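PDB 3GZA: putative alpha-L-fucosidase from Bacteroides thetaiotaomicron VPI-5482, which probably hydrolyses alpha-L-fucosidic linkages, releasing L-fucose from glycans or other fucosides. Local coordinates for residues V307-T312 against H407-K412. Sequence-based numbering, arbitrary orientation.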
ATOM      1  N   VAL A 307      23.029  -5.862  32.970  1.00 23.58           N
ATOM      2  CA  VAL A 307      23.022  -7.246  33.404  1.00 24.22           C
ATOM      3  C   VAL A 307      23.436  -7.331  34.886  1.00 23.40           C
ATOM      4  O   VAL A 307      22.881  -8.114  35.663  1.00 24.18           O
ATOM      5  CB  VAL A 307      23.936  -8.098  32.527  1.00 23.76           C
ATOM      6  CG1 VAL A 307      24.015  -9.585  33.075  1.00 24.96           C
ATOM      7  CG2 VAL A 307      23.467  -8.028  31.033  1.00 24.60           C
ATOM      8  N   GLY A 308      24.385  -6.505  35.315  1.00 23.42           N
ATOM      9  CA  GLY A 308      24.819  -6.474  36.723  1.00 23.79           C
ATOM     10  C   GLY A 308      23.961  -5.704  37.702  1.00 23.80           C
ATOM     11  O   GLY A 308      24.281  -5.612  38.889  1.00 24.15           O
ATOM     12  N   ARG A 309      22.880  -5.141  37.175  1.00 23.77           N
ATOM     13  CA  ARG A 309      21.853  -4.410  37.911  1.00 23.38           C
ATOM     14  C   ARG A 309      20.454  -5.021  37.628  1.00 23.89           C
ATOM     15  O   ARG A 309      19.446  -4.336  37.679  1.00 23.54           O
ATOM     16  CB  ARG A 309      21.868  -2.905  37.567  1.00 23.33           C
ATOM     17  CG  ARG A 309      23.015  -2.180  38.119  1.00 23.12           C
ATOM     18  CD  ARG A 309      22.978  -0.698  37.797  1.00 22.98           C
ATOM     19  NE  ARG A 309      24.141  -0.029  38.363  1.00 23.06           N
ATOM     20  CZ  ARG A 309      24.398   1.265  38.188  1.00 26.79           C
ATOM     21  NH1 ARG A 309      23.591   2.029  37.492  1.00 25.83           N
ATOM     22  NH2 ARG A 309      25.485   1.792  38.699  1.00 27.18           N
ATOM     23  N   ASN A 310      20.394  -6.332  37.370  1.00 24.18           N
ATOM     24  CA  ASN A 310      19.118  -7.035  37.268  1.00 23.80           C
ATOM     25  C   ASN A 310      18.254  -6.562  36.117  1.00 23.93           C
ATOM     26  O   ASN A 310      17.043  -6.479  36.227  1.00 24.06           O
ATOM     27  CB  ASN A 310      18.320  -6.844  38.585  1.00 23.64           C
ATOM     28  CG  ASN A 310      17.169  -7.817  38.730  1.00 23.77           C
ATOM     29  OD1 ASN A 310      17.194  -8.942  38.182  1.00 24.01           O
ATOM     30  ND2 ASN A 310      16.166  -7.420  39.554  1.00 24.05           N
ATOM     31  N   ALA A 311      18.882  -6.223  34.990  1.00 23.97           N
ATOM     32  CA  ALA A 311      18.181  -5.880  33.783  1.00 24.73           C
ATOM     33  C   ALA A 311      18.777  -6.680  32.599  1.00 26.23           C
ATOM     34  O   ALA A 311      19.969  -6.849  32.506  1.00 31.22           O
ATOM     35  CB  ALA A 311      18.292  -4.338  33.504  1.00 25.09           C
ATOM     36  N   THR A 312      17.935  -7.170  31.706  1.00 24.47           N
ATOM     37  CA  THR A 312      18.363  -7.771  30.475  1.00 25.01           C
ATOM     38  C   THR A 312      18.646  -6.651  29.481  1.00 24.58           C
ATOM     39  O   THR A 312      17.848  -5.723  29.304  1.00 24.59           O
ATOM     40  CB  THR A 312      17.371  -8.806  29.981  1.00 24.71           C
ATOM     41  OG1 THR A 312      17.504  -9.962  30.845  1.00 25.24           O
ATOM     42  CG2 THR A 312      17.633  -9.196  28.494  1.00 26.03           C
ATOM     43  N   HIS A 407      18.001 -11.406  39.524  1.00 25.17           N
ATOM     44  CA  HIS A 407      18.627 -12.412  38.691  1.00 23.47           C
ATOM     45  C   HIS A 407      20.148 -12.357  38.734  1.00 23.75           C
ATOM     46  O   HIS A 407      20.794 -13.396  38.828  1.00 23.26           O
ATOM     47  CB  HIS A 407      18.115 -12.344  37.267  1.00 24.56           C
ATOM     48  CG  HIS A 407      18.866 -13.255  36.361  1.00 22.85           C
ATOM     49  ND1 HIS A 407      18.711 -14.619  36.433  1.00 24.25           N
ATOM     50  CD2 HIS A 407      19.885 -13.022  35.495  1.00 25.32           C
ATOM     51  CE1 HIS A 407      19.552 -15.183  35.580  1.00 26.02           C
ATOM     52  NE2 HIS A 407      20.289 -14.244  35.029  1.00 25.47           N
ATOM     53  N   LYS A 408      20.708 -11.143  38.724  1.00 23.52           N
ATOM     54  CA  LYS A 408      22.147 -10.985  38.771  1.00 22.91           C
ATOM     55  C   LYS A 408      22.574  -9.617  39.247  1.00 23.64           C
ATOM     56  O   LYS A 408      22.030  -8.611  38.815  1.00 23.52           O
ATOM     57  CB  LYS A 408      22.781 -11.255  37.403  1.00 23.24           C
ATOM     58  CG  LYS A 408      24.320 -11.207  37.363  1.00 24.81           C
ATOM     59  CD  LYS A 408      24.828 -11.761  36.042  1.00 25.89           C
ATOM     60  CE  LYS A 408      24.943 -13.319  36.040  1.00 26.00           C
ATOM     61  NZ  LYS A 408      25.526 -13.825  34.738  1.00 27.61           N
ATOM     62  N   ARG A 409      23.588  -9.618  40.108  1.00 23.47           N
ATOM     63  CA  ARG A 409      24.182  -8.426  40.660  1.00 23.41           C
ATOM     64  C   ARG A 409      25.662  -8.597  40.444  1.00 23.96           C
ATOM     65  O   ARG A 409      26.221  -9.626  40.879  1.00 23.36           O
ATOM     66  CB  ARG A 409      23.917  -8.324  42.166  1.00 24.60           C
ATOM     67  CG  ARG A 409      24.518  -7.088  42.863  1.00 24.61           C
ATOM     68  CD  ARG A 409      23.792  -5.847  42.496  1.00 23.43           C
ATOM     69  NE  ARG A 409      24.421  -4.654  43.036  1.00 22.97           N
ATOM     70  CZ  ARG A 409      24.903  -3.639  42.330  1.00 24.60           C
ATOM     71  NH1 ARG A 409      24.913  -3.624  41.011  1.00 26.04           N
ATOM     72  NH2 ARG A 409      25.431  -2.611  42.972  1.00 26.69           N
ATOM     73  N   ILE A 410      26.296  -7.597  39.825  1.00 24.27           N
ATOM     74  CA  ILE A 410      27.759  -7.588  39.698  1.00 23.61           C
ATOM     75  C   ILE A 410      28.235  -6.473  40.583  1.00 24.67           C
ATOM     76  O   ILE A 410      27.789  -5.351  40.431  1.00 25.59           O
ATOM     77  CB  ILE A 410      28.230  -7.388  38.235  1.00 23.16           C
ATOM     78  CG1 ILE A 410      27.789  -8.584  37.384  1.00 21.84           C
ATOM     79  CG2 ILE A 410      29.806  -7.240  38.129  1.00 22.07           C
ATOM     80  CD1 ILE A 410      27.935  -8.409  35.880  1.00 24.08           C
ATOM     81  N   GLU A 411      29.137  -6.794  41.512  1.00 24.78           N
ATOM     82  CA  GLU A 411      29.746  -5.810  42.399  1.00 25.54           C
ATOM     83  C   GLU A 411      31.241  -5.738  42.104  1.00 26.54           C
ATOM     84  O   GLU A 411      31.895  -6.757  42.008  1.00 26.89           O
ATOM     85  CB  GLU A 411      29.568  -6.241  43.846  1.00 24.59           C
ATOM     86  CG  GLU A 411      28.188  -5.984  44.481  1.00 25.52           C
ATOM     87  CD  GLU A 411      27.964  -4.530  44.894  1.00 29.95           C
ATOM     88  OE1 GLU A 411      28.751  -3.637  44.491  1.00 28.52           O
ATOM     89  OE2 GLU A 411      26.997  -4.298  45.677  1.00 30.29           O
ATOM     90  N   LYS A 412      31.764  -4.522  42.012  1.00 28.31           N
ATOM     91  CA  LYS A 412      33.185  -4.270  41.760  1.00 28.62           C
ATOM     92  C   LYS A 412      33.651  -3.360  42.852  1.00 28.45           C
ATOM     93  O   LYS A 412      32.977  -2.396  43.178  1.00 29.04           O
ATOM     94  CB  LYS A 412      33.346  -3.552  40.431  1.00 29.35           C
ATOM     95  CG  LYS A 412      34.801  -3.280  39.980  1.00 32.47           C
ATOM     96  CD  LYS A 412      34.775  -2.567  38.617  1.00 35.68           C
ATOM     97  CE  LYS A 412      36.125  -2.387  37.989  1.00 37.82           C
ATOM     98  NZ  LYS A 412      36.989  -1.467  38.765  1.00 41.01           N
TER
HETATM   99  O   HOH W   1      26.296  -1.625  39.300  1.00 31.91           O
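Gly308 O takes two hydrogen bonds from strand 409-418. Ile410 N donates to Gly308 O over 3.0 Å and is nearly straight, with 164° at the hydrogen. Arg409 NH1 reaches Gly308 O from a more tilted direction, also at 3.0 Å, with the oxygen lying at the guanidinium edge. Arg409 CA adds a CA-H...O contact to the same oxygen. Further along, Asn310 N reaches Lys408 O in a weak, bent bond. The two backbone bonds, Ile410 N to Gly308 O and Asn310 N to Lys408 O, join Arg309 and Arg409 in a single beta bridge. The Asn310 side chain also takes part: its OD1 accepts from His407 N at 2.9 Å, with the donor above the amide plane. Its ND2 turns to Glu381 and Cys231 O.

Two arginines lie side by side, pointing the same way. Arg309 NE and Arg409 NH1 are 4.5 Å apart, and one water accepts from both. The Arg409 chain leaves the backbone away from the loop, then bends at chi2 (72°) and brings NH1 back to Gly308 O. Arg409 NE is hydrogen-bonded to Tyr386 OH, and Tyr229 forms a cation-pi contact with this residue. An alanine in place of Arg409 would probably cost Gly308 O its second donor and take one of the two arginine donors from the bridging water.

The apolar contacts are few. Ile410 lies against the backbone of Gly308, its CG1 3.7 Å from the glycine CA. Val307 CG1 packs alongside Lys408 CD at 3.8 Å, while the lysine amine continues to a salt bridge with Glu21.

The contact joins the loop leading into barrel strand 312-317 to an outermost strand of the C-terminal beta-sandwich. Its largely polar chemistry implies a domain interface fixed by directed bonds to two backbone carbonyls and the Asn310 side-chain oxygen, with the water probably easing the repulsion between the arginines.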